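Uncharacterized protein (PDB 3OT2) is of unknown function but, as a putative restriction endonuclease-like protein of the PDDEXK clan, probably acts as a nuclease. Local coordinates at residues P23-E26 with K31-Q34; S88-P91 with E97-N100; M136-D141 with Q145-Y150. All coordinates share one frame; numbering follows the deposited sequence.

Interaction 1 (P23-E26 with K31-Q34); sequences PASE and KIIQ
The flat carboxamide of Gln-34 meets Pro-23 both in its own plane and off it. In that plane, Gln-34 NE2 donates to Pro-23 O at 3.0 Å; the oxygen lies only 6° out of the amide plane, and the N-H arrives in the carbonyl plane on a lone pair. Off that plane, to one side, Pro-23 CD of the pyrrolidine ring comes within 3.4 Å of Gln-34 NE2. The reach depends on Gln-34 swinging CG anti to the backbone N (chi1 -162°) and then running extended, across the proline at about a right angle. Thr-21 OG1 also bonds Pro-23 O.

Further on, the two strands pair as an antiparallel hairpin. Glu-26 and Ile-33 form a hydrogen-bonded pair, with Glu-26 N to Ile-33 O at 2.8 Å and Ile-33 N to Glu-26 O at 2.9 Å. Ser-25 and Gln-34 are the neighbouring non-hydrogen-bonded pair, and Ser-25 CB also touches Ile-32 CG2 at 4.0 Å. A water donates to Glu-26 OE1 and to Ile-33 O, tying the carboxylate to the opposite strand, while Glu-26 OE2 accepts from Val-79 N.

Ser-25 OG bonds Thr-21, and both residues line the pocket that holds 1,4-butanediol. The chemistry is thus mainly polar: backbone and amide bonds fix the start of the hairpin beside that pocket, with little apolar packing between its strands.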
ATOM      1  N   PRO A  23       1.001 -10.226 -21.910  1.00 63.88           N
ATOM      2  CA  PRO A  23       0.129  -9.197 -21.304  1.00 59.38           C
ATOM      3  C   PRO A  23       0.513  -7.781 -21.743  1.00 58.10           C
ATOM      4  O   PRO A  23       1.628  -7.567 -22.229  1.00 57.65           O
ATOM      5  CB  PRO A  23       0.340  -9.400 -19.790  1.00 60.23           C
ATOM      6  CG  PRO A  23       0.985 -10.740 -19.654  1.00 67.54           C
ATOM      7  CD  PRO A  23       1.831 -10.866 -20.878  1.00 65.85           C
ATOM      8  N   ALA A  24      -0.421  -6.817 -21.588  1.00 51.07           N
ATOM      9  CA  ALA A  24      -0.201  -5.431 -21.997  1.00 49.19           C
ATOM     10  C   ALA A  24       0.990  -4.773 -21.274  1.00 50.54           C
ATOM     11  O   ALA A  24       1.374  -5.182 -20.175  1.00 49.94           O
ATOM     12  CB  ALA A  24      -1.460  -4.622 -21.767  1.00 47.50           C
ATOM     13  N   SER A  25       1.595  -3.788 -21.940  1.00 46.51           N
ATOM     14  CA  SER A  25       2.714  -3.029 -21.407  1.00 45.97           C
ATOM     15  C   SER A  25       2.248  -1.670 -20.903  1.00 44.89           C
ATOM     16  O   SER A  25       1.434  -0.990 -21.544  1.00 42.49           O
ATOM     17  CB  SER A  25       3.806  -2.856 -22.453  1.00 52.00           C
ATOM     18  OG  SER A  25       4.363  -4.118 -22.775  1.00 62.64           O
ATOM     19  N   GLU A  26       2.779  -1.282 -19.753  1.00 38.80           N
ATOM     20  CA  GLU A  26       2.508   0.005 -19.148  1.00 36.43           C
ATOM     21  C   GLU A  26       3.742   0.868 -19.246  1.00 41.00           C
ATOM     22  O   GLU A  26       4.864   0.348 -19.291  1.00 41.82           O
ATOM     23  CB  GLU A  26       2.070  -0.147 -17.685  1.00 35.62           C
ATOM     24  CG  GLU A  26       0.782  -0.928 -17.515  1.00 34.10           C
ATOM     25  CD  GLU A  26       0.235  -0.965 -16.100  1.00 41.19           C
ATOM     26  OE1 GLU A  26       0.959  -1.431 -15.197  1.00 35.59           O
ATOM     27  OE2 GLU A  26      -0.937  -0.582 -15.895  1.00 36.38           O
ATOM     28  N   LYS A  31       9.526   4.167 -17.655  1.00 49.90           N
ATOM     29  CA  LYS A  31       9.899   2.759 -17.813  1.00 50.08           C
ATOM     30  C   LYS A  31       8.762   1.949 -18.425  1.00 51.46           C
ATOM     31  O   LYS A  31       7.588   2.220 -18.158  1.00 48.61           O
ATOM     32  CB  LYS A  31      10.279   2.135 -16.456  1.00 52.58           C
ATOM     33  CG  LYS A  31      11.382   2.863 -15.688  1.00 73.46           C
ATOM     34  CD  LYS A  31      11.433   2.409 -14.225  1.00 86.35           C
ATOM     35  CE  LYS A  31      12.300   3.287 -13.353  1.00104.48           C
ATOM     36  NZ  LYS A  31      11.628   4.563 -12.976  1.00113.47           N
ATOM     37  N   ILE A  32       9.116   0.950 -19.236  1.00 47.92           N
ATOM     38  CA  ILE A  32       8.140   0.052 -19.842  1.00 47.33           C
ATOM     39  C   ILE A  32       8.076  -1.202 -18.965  1.00 51.79           C
ATOM     40  O   ILE A  32       9.103  -1.869 -18.768  1.00 53.29           O
ATOM     41  CB  ILE A  32       8.449  -0.267 -21.328  1.00 52.11           C
ATOM     42  CG1 ILE A  32       8.501   1.024 -22.175  1.00 53.10           C
ATOM     43  CG2 ILE A  32       7.417  -1.261 -21.880  1.00 52.02           C
ATOM     44  CD1 ILE A  32       9.045   0.858 -23.625  1.00 61.38           C
ATOM     45  N   ILE A  33       6.901  -1.469 -18.382  1.00 46.02           N
ATOM     46  CA  ILE A  33       6.688  -2.620 -17.512  1.00 45.64           C
ATOM     47  C   ILE A  33       5.504  -3.409 -18.040  1.00 48.77           C
ATOM     48  O   ILE A  33       4.390  -2.879 -18.164  1.00 45.54           O
ATOM     49  CB  ILE A  33       6.500  -2.259 -16.003  1.00 47.48           C
ATOM     50  CG1 ILE A  33       7.641  -1.358 -15.471  1.00 48.87           C
ATOM     51  CG2 ILE A  33       6.365  -3.543 -15.141  1.00 47.62           C
ATOM     52  CD1 ILE A  33       7.264  -0.487 -14.297  1.00 56.90           C
ATOM     53  N   GLN A  34       5.747  -4.680 -18.341  1.00 46.31           N
ATOM     54  CA  GLN A  34       4.708  -5.579 -18.825  1.00 45.18           C
ATOM     55  C   GLN A  34       3.878  -6.067 -17.651  1.00 46.13           C
ATOM     56  O   GLN A  34       4.436  -6.365 -16.594  1.00 46.27           O
ATOM     57  CB  GLN A  34       5.343  -6.735 -19.574  1.00 48.66           C
ATOM     58  CG  GLN A  34       4.369  -7.467 -20.479  1.00 67.45           C
ATOM     59  CD  GLN A  34       5.026  -8.493 -21.368  1.00 74.06           C
ATOM     60  OE1 GLN A  34       6.213  -8.821 -21.237  1.00 67.48           O
ATOM     61  NE2 GLN A  34       4.253  -9.016 -22.300  1.00 61.43           N
TER
HETATM   62  O   HOH W   1       2.879  -3.382 -15.785  1.00 36.86           O

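Interaction 2 (S88-P91 with E97-N100)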
ATOM      1  N   SER A  88     -20.795  10.675 -18.762  1.00 35.72           N
ATOM      2  CA  SER A  88     -20.361  11.970 -19.325  1.00 36.53           C
ATOM      3  C   SER A  88     -18.854  12.020 -19.642  1.00 39.62           C
ATOM      4  O   SER A  88     -18.435  12.856 -20.434  1.00 41.89           O
ATOM      5  CB  SER A  88     -20.713  13.108 -18.371  1.00 39.64           C
ATOM      6  OG  SER A  88     -20.030  12.981 -17.132  1.00 40.69           O
ATOM      7  N   ARG A  89     -18.047  11.145 -19.020  1.00 34.58           N
ATOM      8  CA  ARG A  89     -16.590  11.123 -19.207  1.00 33.26           C
ATOM      9  C   ARG A  89     -16.125  10.055 -20.212  1.00 36.63           C
ATOM     10  O   ARG A  89     -14.944  10.038 -20.534  1.00 36.46           O
ATOM     11  CB  ARG A  89     -15.877  10.929 -17.848  1.00 30.29           C
ATOM     12  CG  ARG A  89     -15.959  12.187 -16.986  1.00 28.41           C
ATOM     13  CD  ARG A  89     -15.148  12.028 -15.719  1.00 33.20           C
ATOM     14  NE  ARG A  89     -13.720  12.263 -15.946  1.00 32.15           N
ATOM     15  CZ  ARG A  89     -12.783  11.332 -15.861  1.00 39.98           C
ATOM     16  NH1 ARG A  89     -13.109  10.075 -15.586  1.00 28.42           N
ATOM     17  NH2 ARG A  89     -11.512  11.642 -16.067  1.00 38.31           N
ATOM     18  N   ILE A  90     -17.031   9.208 -20.745  1.00 33.55           N
ATOM     19  CA  ILE A  90     -16.637   8.187 -21.728  1.00 32.54           C
ATOM     20  C   ILE A  90     -16.352   8.912 -23.073  1.00 37.35           C
ATOM     21  O   ILE A  90     -17.268   9.515 -23.618  1.00 37.69           O
ATOM     22  CB  ILE A  90     -17.694   7.047 -21.871  1.00 34.90           C
ATOM     23  CG1 ILE A  90     -17.858   6.253 -20.557  1.00 32.33           C
ATOM     24  CG2 ILE A  90     -17.328   6.094 -23.042  1.00 34.92           C
ATOM     25  CD1 ILE A  90     -19.087   5.371 -20.458  1.00 32.36           C
ATOM     26  N   PRO A  91     -15.086   8.923 -23.587  1.00 37.62           N
ATOM     27  CA  PRO A  91     -14.826   9.592 -24.880  1.00 39.54           C
ATOM     28  C   PRO A  91     -15.546   8.870 -26.023  1.00 41.76           C
ATOM     29  O   PRO A  91     -15.531   7.642 -26.100  1.00 40.14           O
ATOM     30  CB  PRO A  91     -13.304   9.532 -25.021  1.00 41.69           C
ATOM     31  CG  PRO A  91     -12.884   8.382 -24.195  1.00 44.52           C
ATOM     32  CD  PRO A  91     -13.860   8.302 -23.047  1.00 38.59           C
ATOM     33  N   GLU A  97     -20.262   6.194 -30.900  1.00 43.10           N
ATOM     34  CA  GLU A  97     -19.677   4.988 -30.339  1.00 39.89           C
ATOM     35  C   GLU A  97     -18.458   5.359 -29.497  1.00 41.79           C
ATOM     36  O   GLU A  97     -17.845   6.418 -29.712  1.00 40.49           O
ATOM     37  CB  GLU A  97     -19.309   3.980 -31.414  1.00 41.96           C
ATOM     38  CG  GLU A  97     -18.007   4.262 -32.092  1.00 47.36           C
ATOM     39  CD  GLU A  97     -17.755   3.123 -33.054  1.00 61.85           C
ATOM     40  OE1 GLU A  97     -18.566   2.982 -33.992  1.00 51.16           O
ATOM     41  OE2 GLU A  97     -16.828   2.311 -32.824  1.00 46.19           O
ATOM     42  N   ILE A  98     -18.084   4.475 -28.568  1.00 36.14           N
ATOM     43  CA  ILE A  98     -16.944   4.722 -27.686  1.00 35.36           C
ATOM     44  C   ILE A  98     -15.660   4.779 -28.526  1.00 38.39           C
ATOM     45  O   ILE A  98     -15.499   3.998 -29.461  1.00 37.06           O
ATOM     46  CB  ILE A  98     -16.869   3.686 -26.543  1.00 37.10           C
ATOM     47  CG1 ILE A  98     -18.168   3.745 -25.674  1.00 38.35           C
ATOM     48  CG2 ILE A  98     -15.624   3.930 -25.682  1.00 34.57           C
ATOM     49  CD1 ILE A  98     -18.329   2.666 -24.560  1.00 45.95           C
ATOM     50  N   ALA A  99     -14.808   5.766 -28.218  1.00 36.91           N
ATOM     51  CA  ALA A  99     -13.514   6.015 -28.833  1.00 39.63           C
ATOM     52  C   ALA A  99     -12.541   4.873 -28.537  1.00 43.70           C
ATOM     53  O   ALA A  99     -12.693   4.179 -27.525  1.00 42.68           O
ATOM     54  CB  ALA A  99     -12.943   7.319 -28.288  1.00 40.77           C
ATOM     55  N   ASN A 100     -11.526   4.695 -29.395  1.00 39.60           N
ATOM     56  CA  ASN A 100     -10.518   3.657 -29.172  1.00 39.85           C
ATOM     57  C   ASN A 100      -9.467   4.096 -28.132  1.00 45.29           C
ATOM     58  O   ASN A 100      -8.846   3.249 -27.498  1.00 46.47           O
ATOM     59  CB  ASN A 100      -9.826   3.285 -30.489  1.00 40.21           C
ATOM     60  CG  ASN A 100     -10.776   2.886 -31.596  1.00 56.07           C
ATOM     61  OD1 ASN A 100     -10.812   3.494 -32.665  1.00 56.04           O
ATOM     62  ND2 ASN A 100     -11.599   1.898 -31.348  1.00 43.37           N
TER
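Ile-90 and Ile-98 meet through matching first torsions: each sets CG1 anti to its carbonyl carbon (chi1 -63° and -60°), which leaves CG2 anti to the backbone N. From Ile-90 it is this CG2 methyl that does the touching. It sits 3.6 Å from Ile-98 CG1 and also meets Ile-98 CG2 and CD1, so a single methyl rests against both branches of its partner.

One residue further along each segment, the backbone takes over. Ala-99 N donates to Pro-91 O at 2.9 Å, and the bond is almost perfectly straight at hydrogen (177°), although the donor stands above the carbonyl plane and not on a lone pair. Ala-99 CB faces the proline and lies 4.0 Å from Pro-91 CB.

Both isoleucines also pack on Arg-64 of strand 63-67, and Ile-98 reaches Phe-66 there as well. With an alanine in place of Ile-98, the Ile-90 CG2 methyl would probably lose all three of those contacts, leaving a gap beside Arg-64 and Phe-66.

The touching residues are all loop, within the long connection between strands 82-86 and 108-112. What draws them together near the protein surface is one straight backbone bond and a small apolar patch, with no side-chain polar group taking part across the contact.

Interaction 3 (M136-D141 with Q145-Y150)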
HETATM    1  N   MSE A 136     -12.031   7.033  -6.886  1.00 24.56           N
HETATM    2  CA  MSE A 136     -11.712   5.938  -5.970  1.00 22.68           C
HETATM    3  C   MSE A 136     -10.829   4.897  -6.619  1.00 28.01           C
HETATM    4  O   MSE A 136     -10.974   4.586  -7.801  1.00 25.88           O
HETATM    5  CB  MSE A 136     -13.017   5.252  -5.468  1.00 22.80           C
HETATM    6  CG  MSE A 136     -12.744   4.128  -4.438  1.00 25.14           C
HETATM    7 SE   MSE A 136     -14.375   3.338  -3.752  0.75 27.52          SE
HETATM    8  CE  MSE A 136     -14.916   4.748  -2.521  1.00 25.72           C
ATOM      9  N   GLY A 137      -9.954   4.327  -5.806  1.00 25.04           N
ATOM     10  CA  GLY A 137      -9.133   3.193  -6.186  1.00 24.24           C
ATOM     11  C   GLY A 137      -9.421   2.028  -5.264  1.00 28.34           C
ATOM     12  O   GLY A 137      -9.640   2.221  -4.066  1.00 27.17           O
ATOM     13  N   TRP A 138      -9.486   0.819  -5.829  1.00 26.29           N
ATOM     14  CA  TRP A 138      -9.580  -0.432  -5.090  1.00 26.17           C
ATOM     15  C   TRP A 138      -8.356  -1.269  -5.363  1.00 29.66           C
ATOM     16  O   TRP A 138      -8.028  -1.502  -6.529  1.00 30.01           O
ATOM     17  CB  TRP A 138     -10.809  -1.274  -5.521  1.00 24.54           C
ATOM     18  CG  TRP A 138     -12.126  -1.007  -4.841  1.00 25.30           C
ATOM     19  CD1 TRP A 138     -12.476   0.064  -4.074  1.00 27.97           C
ATOM     20  CD2 TRP A 138     -13.298  -1.812  -4.972  1.00 25.04           C
ATOM     21  NE1 TRP A 138     -13.779  -0.064  -3.652  1.00 28.15           N
ATOM     22  CE2 TRP A 138     -14.305  -1.219  -4.182  1.00 29.32           C
ATOM     23  CE3 TRP A 138     -13.574  -3.026  -5.636  1.00 26.15           C
ATOM     24  CZ2 TRP A 138     -15.578  -1.793  -4.037  1.00 28.79           C
ATOM     25  CZ3 TRP A 138     -14.829  -3.598  -5.487  1.00 28.96           C
ATOM     26  CH2 TRP A 138     -15.818  -2.982  -4.699  1.00 29.97           C
ATOM     27  N   LEU A 139      -7.698  -1.744  -4.309  1.00 26.01           N
ATOM     28  CA  LEU A 139      -6.602  -2.695  -4.444  0.50 26.35           C
ATOM     29  C   LEU A 139      -7.088  -3.967  -3.769  1.00 29.77           C
ATOM     30  O   LEU A 139      -7.224  -4.008  -2.542  1.00 30.51           O
ATOM     31  CB  LEU A 139      -5.254  -2.191  -3.874  0.50 26.67           C
ATOM     32  CG  LEU A 139      -4.105  -3.227  -3.869  0.50 31.75           C
ATOM     33  CD1 LEU A 139      -3.916  -3.870  -5.226  0.50 30.52           C
ATOM     34  CD2 LEU A 139      -2.817  -2.603  -3.410  0.50 34.63           C
ATOM     35  N   ILE A 140      -7.439  -4.962  -4.578  1.00 26.04           N
ATOM     36  CA  ILE A 140      -7.963  -6.251  -4.109  1.00 26.74           C
ATOM     37  C   ILE A 140      -6.802  -7.229  -3.967  1.00 31.05           C
ATOM     38  O   ILE A 140      -6.029  -7.416  -4.906  1.00 31.59           O
ATOM     39  CB  ILE A 140      -9.066  -6.822  -5.063  1.00 28.45           C
ATOM     40  CG1 ILE A 140     -10.272  -5.865  -5.168  1.00 28.81           C
ATOM     41  CG2 ILE A 140      -9.490  -8.270  -4.626  1.00 28.48           C
ATOM     42  CD1 ILE A 140     -11.277  -6.202  -6.284  1.00 31.35           C
ATOM     43  N   ASP A 141      -6.679  -7.835  -2.787  1.00 27.91           N
ATOM     44  CA  ASP A 141      -5.649  -8.832  -2.506  1.00 28.99           C
ATOM     45  C   ASP A 141      -6.349 -10.181  -2.272  1.00 33.32           C
ATOM     46  O   ASP A 141      -6.792 -10.436  -1.150  1.00 33.01           O
ATOM     47  CB  ASP A 141      -4.794  -8.419  -1.293  1.00 31.36           C
ATOM     48  CG  ASP A 141      -3.682  -9.406  -0.963  1.00 37.19           C
ATOM     49  OD1 ASP A 141      -3.762 -10.575  -1.406  1.00 38.22           O
ATOM     50  OD2 ASP A 141      -2.711  -8.999  -0.326  1.00 42.12           O
ATOM     51  N   GLN A 145      -7.617 -11.812   1.216  1.00 35.04           N
ATOM     52  CA  GLN A 145      -9.069 -11.500   1.223  1.00 32.96           C
ATOM     53  C   GLN A 145      -9.278 -10.091   1.803  1.00 36.12           C
ATOM     54  O   GLN A 145     -10.048  -9.863   2.736  1.00 35.18           O
ATOM     55  CB  GLN A 145      -9.871 -12.568   1.987  1.00 35.18           C
ATOM     56  CG  GLN A 145      -9.801 -13.939   1.299  1.00 42.82           C
ATOM     57  CD  GLN A 145     -10.533 -15.023   2.046  1.00 60.71           C
ATOM     58  OE1 GLN A 145     -11.639 -14.837   2.545  1.00 60.56           O
ATOM     59  NE2 GLN A 145      -9.956 -16.201   2.077  1.00 52.98           N
ATOM     60  N   THR A 146      -8.531  -9.141   1.245  1.00 32.70           N
ATOM     61  CA  THR A 146      -8.507  -7.778   1.700  1.00 31.74           C
ATOM     62  C   THR A 146      -8.709  -6.842   0.532  1.00 34.08           C
ATOM     63  O   THR A 146      -8.287  -7.133  -0.591  1.00 32.03           O
ATOM     64  CB  THR A 146      -7.133  -7.506   2.396  1.00 38.63           C
ATOM     65  OG1 THR A 146      -7.040  -8.308   3.578  1.00 39.97           O
ATOM     66  CG2 THR A 146      -6.912  -6.013   2.759  1.00 35.53           C
ATOM     67  N   VAL A 147      -9.379  -5.726   0.803  1.00 29.88           N
ATOM     68  CA  VAL A 147      -9.506  -4.646  -0.164  1.00 27.96           C
ATOM     69  C   VAL A 147      -8.981  -3.362   0.485  1.00 31.10           C
ATOM     70  O   VAL A 147      -9.440  -2.983   1.568  1.00 30.92           O
ATOM     71  CB  VAL A 147     -10.924  -4.449  -0.766  1.00 28.94           C
ATOM     72  CG1 VAL A 147     -10.894  -3.350  -1.830  1.00 27.58           C
ATOM     73  CG2 VAL A 147     -11.454  -5.758  -1.368  1.00 28.64           C
ATOM     74  N   PHE A 148      -8.030  -2.693  -0.186  1.00 27.02           N
ATOM     75  CA  PHE A 148      -7.586  -1.361   0.220  1.00 26.67           C
ATOM     76  C   PHE A 148      -8.368  -0.378  -0.606  1.00 30.54           C
ATOM     77  O   PHE A 148      -8.469  -0.551  -1.830  1.00 29.00           O
ATOM     78  CB  PHE A 148      -6.080  -1.147   0.026  1.00 29.01           C
ATOM     79  CG  PHE A 148      -5.182  -1.960   0.924  1.00 33.43           C
ATOM     80  CD1 PHE A 148      -5.075  -1.667   2.275  1.00 37.71           C
ATOM     81  CD2 PHE A 148      -4.440  -3.018   0.415  1.00 38.37           C
ATOM     82  CE1 PHE A 148      -4.215  -2.405   3.105  1.00 40.05           C
ATOM     83  CE2 PHE A 148      -3.557  -3.737   1.244  1.00 42.82           C
ATOM     84  CZ  PHE A 148      -3.456  -3.420   2.580  1.00 40.15           C
ATOM     85  N   VAL A 149      -8.952   0.621   0.045  1.00 27.40           N
ATOM     86  CA  VAL A 149      -9.755   1.660  -0.610  1.00 25.27           C
ATOM     87  C   VAL A 149      -8.978   2.978  -0.560  1.00 28.88           C
ATOM     88  O   VAL A 149      -8.602   3.449   0.518  1.00 28.01           O
ATOM     89  CB  VAL A 149     -11.166   1.771   0.020  1.00 28.29           C
ATOM     90  CG1 VAL A 149     -11.896   3.024  -0.482  1.00 28.25           C
ATOM     91  CG2 VAL A 149     -11.993   0.518  -0.276  1.00 28.42           C
ATOM     92  N   TYR A 150      -8.781   3.578  -1.736  1.00 25.67           N
ATOM     93  CA  TYR A 150      -8.055   4.822  -1.925  1.00 25.45           C
ATOM     94  C   TYR A 150      -8.986   5.947  -2.406  1.00 29.99           C
ATOM     95  O   TYR A 150      -9.646   5.778  -3.416  1.00 29.14           O
ATOM     96  CB  TYR A 150      -6.960   4.597  -2.979  1.00 26.03           C
ATOM     97  CG  TYR A 150      -5.859   3.660  -2.546  1.00 27.68           C
ATOM     98  CD1 TYR A 150      -5.986   2.280  -2.695  1.00 29.16           C
ATOM     99  CD2 TYR A 150      -4.675   4.152  -2.009  1.00 28.93           C
ATOM    100  CE1 TYR A 150      -4.960   1.417  -2.314  1.00 29.70           C
ATOM    101  CE2 TYR A 150      -3.645   3.295  -1.620  1.00 30.87           C
ATOM    102  CZ  TYR A 150      -3.798   1.929  -1.762  1.00 33.84           C
ATOM    103  OH  TYR A 150      -2.776   1.107  -1.367  1.00 36.95           O
TER
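Backbone hydrogen bonds carry most of this hairpin. Gly-137 with Tyr-150, Leu-139 with Phe-148 and Asp-141 with Thr-146 are each doubly bonded antiparallel pairs. Gly-137 N to Tyr-150 O and Tyr-150 N to Gly-137 O are both 2.8 Å, whereas Thr-146 N to Asp-141 O stretches to 3.2 Å. Next to the turn two residues, Gln-145 and Thr-146, lie opposite the single Asp-141, which makes a G1 beta bulge.

Apolar contacts divide between the faces. On one, Val-147 CG1 makes a CH-pi contact over the five-membered ring of Trp-138, 4.2 Å from its centroid, and Val-149 CG2 lies 3.9 Å from Trp-138 CD1. Selenomethionine Met-136, bent at its third torsion (-76°), brings CE to 4.0 Å from Val-149 CG1. On the other face the Tyr-150 ring turns its edge to the facing strand, with Gly-137 O in its plane and CE1 3.9 Å from Leu-139 CB.

Polar ends find partners beyond the hairpin: Trp-138 NE1 bonds Pro-167 O, and Asp-141 OD2 bonds Thr-120 OG1 of the second subunit.

In the six-stranded mixed sheet, strand 136-141 runs parallel to 108-112; helix 119-131 covers Leu-139 and Tyr-150, and helix 179-183 packs on Ile-140 and Val-147 from the other face.

How the interactions relate
Interaction 3 is the buried one, about 10 Å from the chain centre to its own centre; interaction 1 is partly buried and interaction 2 lies at the surface, their centres about 15 and 17 Å out. None touches another, and they follow in series along the chain, all within the putative restriction endonuclease region. Interactions 1 and 3 are both antiparallel hairpins, but the first is a separate two-stranded sheet leaning on polar side chains, while the third belongs to the main sheet and carries mainly apolar groups on both faces, with Asp-141 and Thr-146 near the turn. Interaction 2 pairs no strands. Helix 119-131 touches both hairpins, through Glu-26 and Ile-33 in interaction 1. Interaction 2 instead leans on strand 63-67, an outermost strand of the main sheet within this chain.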